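Local coordinates for pyocin-S2 (Pseudomonas aeruginosa, PDB 4QKO), which breaks down chromosomal DNA in sensitive bacterial cells through its C-terminal nuclease domain, here bound to the immunity protein, at residues B[47-50]-B[51-54]. Residues are numbered along the deposited sequence; the frame is centred on the assembly and turned at random. Where two conformers were deposited one is given.
Sequences KNWR and DFRE
Asn48 OD1 accepts a hydrogen bond from Asp51 N at 2.8 Å, almost straight along the amide C=O. Asparagine suits this N-cap: its short side chain, with CG set between backbone N and carbonyl carbon (chi1 50°), folds back over the first turn and satisfies an amide for which Lys47 O, four residues earlier, is not in position. The first helical amide, Trp49 N, donates instead to Asp5 OD1. The Asp51 carboxylate in turn accepts from Lys47 N, just ahead of the cap, at OD2 (3.0 Å, on the anti side), while OD1 is hydrogen-bonded to Gln55 NE2. An acid here probably also gains from the helix's partial positive N-terminal end. Behind the cap the main chain takes over: Phe52 N bonds weakly to Asn48 O, Arg53 N reaches Trp49 O at 3.0 Å, and Glu54 N reaches Arg50 O at 3.1 Å. Large flat aromatics fill the buried side, where the edge of Phe52 meets the face of the six-membered ring of Trp49, an edge-to-face pair inclined at 52°. Leu118 touches both, joining the helix to strand 118-121. On the more exposed side the long, extended Arg53 spans to the partner chain, its NH2 forming a salt bridge with OE2 of Glu31 of the immunity protein. The side-chain-to-backbone bond from Asn48 to an amide three residues on is typical of a helix N-cap, here starting helix 49-62 of the colicin-type DNase domain.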
ATOM      1  N   LYS B  47      -8.138  -2.103  20.598  1.00 37.64           N
ATOM      2  CA  LYS B  47      -9.507  -1.601  20.892  1.00 40.10           C
ATOM      3  C   LYS B  47     -10.489  -1.857  19.737  1.00 37.25           C
ATOM      4  O   LYS B  47     -11.688  -2.050  19.962  1.00 35.40           O
ATOM      5  CB  LYS B  47      -9.518  -0.124  21.351  1.00 45.47           C
ATOM      6  CG  LYS B  47      -8.770   0.887  20.517  1.00 48.64           C
ATOM      7  CD  LYS B  47      -8.996   2.297  21.058  1.00 57.72           C
ATOM      8  CE  LYS B  47     -10.320   2.915  20.599  1.00 61.36           C
ATOM      9  NZ  LYS B  47     -10.858   3.918  21.572  1.00 65.31           N
ATOM     10  N   ASN B  48      -9.982  -1.941  18.518  1.00 32.11           N
ATOM     11  CA  ASN B  48     -10.810  -2.047  17.360  1.00 32.68           C
ATOM     12  C   ASN B  48      -9.926  -2.477  16.203  1.00 31.27           C
ATOM     13  O   ASN B  48      -8.722  -2.520  16.351  1.00 29.26           O
ATOM     14  CB  ASN B  48     -11.423  -0.688  17.014  1.00 33.32           C
ATOM     15  CG  ASN B  48     -10.388   0.438  16.967  1.00 37.27           C
ATOM     16  OD1 ASN B  48      -9.291   0.287  16.443  1.00 35.15           O
ATOM     17  ND2 ASN B  48     -10.739   1.587  17.553  1.00 41.83           N
ATOM     18  N   TRP B  49     -10.529  -2.775  15.059  1.00 30.73           N
ATOM     19  CA  TRP B  49      -9.770  -3.303  13.910  1.00 30.46           C
ATOM     20  C   TRP B  49      -8.726  -2.313  13.339  1.00 29.90           C
ATOM     21  O   TRP B  49      -7.665  -2.735  12.939  1.00 29.18           O
ATOM     22  CB  TRP B  49     -10.711  -3.744  12.795  1.00 29.69           C
ATOM     23  CG  TRP B  49      -9.941  -4.392  11.660  1.00 28.43           C
ATOM     24  CD1 TRP B  49      -9.576  -3.819  10.487  1.00 29.81           C
ATOM     25  CD2 TRP B  49      -9.421  -5.723  11.638  1.00 27.76           C
ATOM     26  NE1 TRP B  49      -8.883  -4.693   9.744  1.00 28.46           N
ATOM     27  CE2 TRP B  49      -8.789  -5.890  10.410  1.00 27.05           C
ATOM     28  CE3 TRP B  49      -9.470  -6.807  12.534  1.00 26.65           C
ATOM     29  CZ2 TRP B  49      -8.162  -7.091  10.044  1.00 23.75           C
ATOM     30  CZ3 TRP B  49      -8.880  -8.004  12.178  1.00 26.40           C
ATOM     31  CH2 TRP B  49      -8.229  -8.150  10.930  1.00 25.39           C
ATOM     32  N   ARG B  50      -9.036  -1.018  13.284  0.50 29.24           N
ATOM     33  CA  ARG B  50      -8.072  -0.053  12.758  0.50 28.71           C
ATOM     34  C   ARG B  50      -6.818   0.051  13.624  0.50 27.20           C
ATOM     35  O   ARG B  50      -5.717   0.215  13.112  0.50 24.50           O
ATOM     36  CB  ARG B  50      -8.711   1.318  12.611  0.50 30.82           C
ATOM     37  CG  ARG B  50      -9.531   1.496  11.346  0.50 32.96           C
ATOM     38  CD  ARG B  50      -8.743   2.111  10.189  0.50 34.39           C
ATOM     39  NE  ARG B  50      -8.652   1.170   9.084  0.50 34.49           N
ATOM     40  CZ  ARG B  50      -9.452   0.122   8.940  0.50 33.34           C
ATOM     41  NH1 ARG B  50     -10.437  -0.096   9.798  0.50 38.33           N
ATOM     42  NH2 ARG B  50      -9.293  -0.683   7.913  0.50 35.44           N
ATOM     43  N   ASP B  51      -6.983  -0.064  14.939  1.00 25.75           N
ATOM     44  CA  ASP B  51      -5.861  -0.169  15.825  1.00 26.60           C
ATOM     45  C   ASP B  51      -4.951  -1.404  15.469  1.00 23.22           C
ATOM     46  O   ASP B  51      -3.718  -1.295  15.436  1.00 22.46           O
ATOM     47  CB  ASP B  51      -6.466  -0.257  17.233  1.00 30.99           C
ATOM     48  CG  ASP B  51      -5.467  -0.243  18.313  1.00 37.46           C
ATOM     49  OD1 ASP B  51      -4.301   0.076  18.041  1.00 42.23           O
ATOM     50  OD2 ASP B  51      -5.874  -0.531  19.490  1.00 42.09           O
ATOM     51  N   PHE B  52      -5.536  -2.581  15.288  1.00 21.11           N
ATOM     52  CA  PHE B  52      -4.791  -3.745  14.914  1.00 21.07           C
ATOM     53  C   PHE B  52      -4.026  -3.542  13.595  1.00 19.17           C
ATOM     54  O   PHE B  52      -2.865  -3.852  13.511  1.00 20.10           O
ATOM     55  CB  PHE B  52      -5.714  -4.910  14.738  1.00 20.93           C
ATOM     56  CG  PHE B  52      -5.110  -6.058  13.997  1.00 23.57           C
ATOM     57  CD1 PHE B  52      -4.128  -6.814  14.553  1.00 23.61           C
ATOM     58  CD2 PHE B  52      -5.574  -6.395  12.741  1.00 27.24           C
ATOM     59  CE1 PHE B  52      -3.602  -7.864  13.882  1.00 27.86           C
ATOM     60  CE2 PHE B  52      -5.029  -7.428  12.034  1.00 29.25           C
ATOM     61  CZ  PHE B  52      -4.046  -8.168  12.597  1.00 28.67           C
ATOM     62  N   ARG B  53      -4.698  -2.990  12.617  1.00 20.43           N
ATOM     63  CA  ARG B  53      -4.147  -2.826  11.251  1.00 20.32           C
ATOM     64  C   ARG B  53      -2.941  -1.899  11.252  1.00 20.65           C
ATOM     65  O   ARG B  53      -1.911  -2.166  10.620  1.00 18.84           O
ATOM     66  CB  ARG B  53      -5.259  -2.309  10.333  1.00 22.83           C
ATOM     67  CG  ARG B  53      -4.899  -2.131   8.861  1.00 23.75           C
ATOM     68  CD  ARG B  53      -6.089  -1.478   8.154  1.00 26.66           C
ATOM     69  NE  ARG B  53      -5.780  -1.063   6.831  1.00 28.99           N
ATOM     70  CZ  ARG B  53      -5.293   0.140   6.512  1.00 31.97           C
ATOM     71  NH1 ARG B  53      -5.053   1.072   7.452  1.00 33.45           N
ATOM     72  NH2 ARG B  53      -5.025   0.405   5.251  1.00 33.09           N
ATOM     73  N   GLU B  54      -3.079  -0.824  11.985  1.00 20.29           N
ATOM     74  CA  GLU B  54      -2.003   0.092  12.197  1.00 24.13           C
ATOM     75  C   GLU B  54      -0.786  -0.578  12.848  1.00 22.47           C
ATOM     76  O   GLU B  54       0.301  -0.475  12.349  1.00 20.30           O
ATOM     77  CB  GLU B  54      -2.441   1.233  13.078  1.00 28.32           C
ATOM     78  CG  GLU B  54      -3.227   2.269  12.362  1.00 35.96           C
ATOM     79  CD  GLU B  54      -3.673   3.377  13.326  1.00 44.41           C
ATOM     80  OE1 GLU B  54      -3.128   3.456  14.484  1.00 46.25           O
ATOM     81  OE2 GLU B  54      -4.580   4.132  12.902  1.00 53.65           O
TER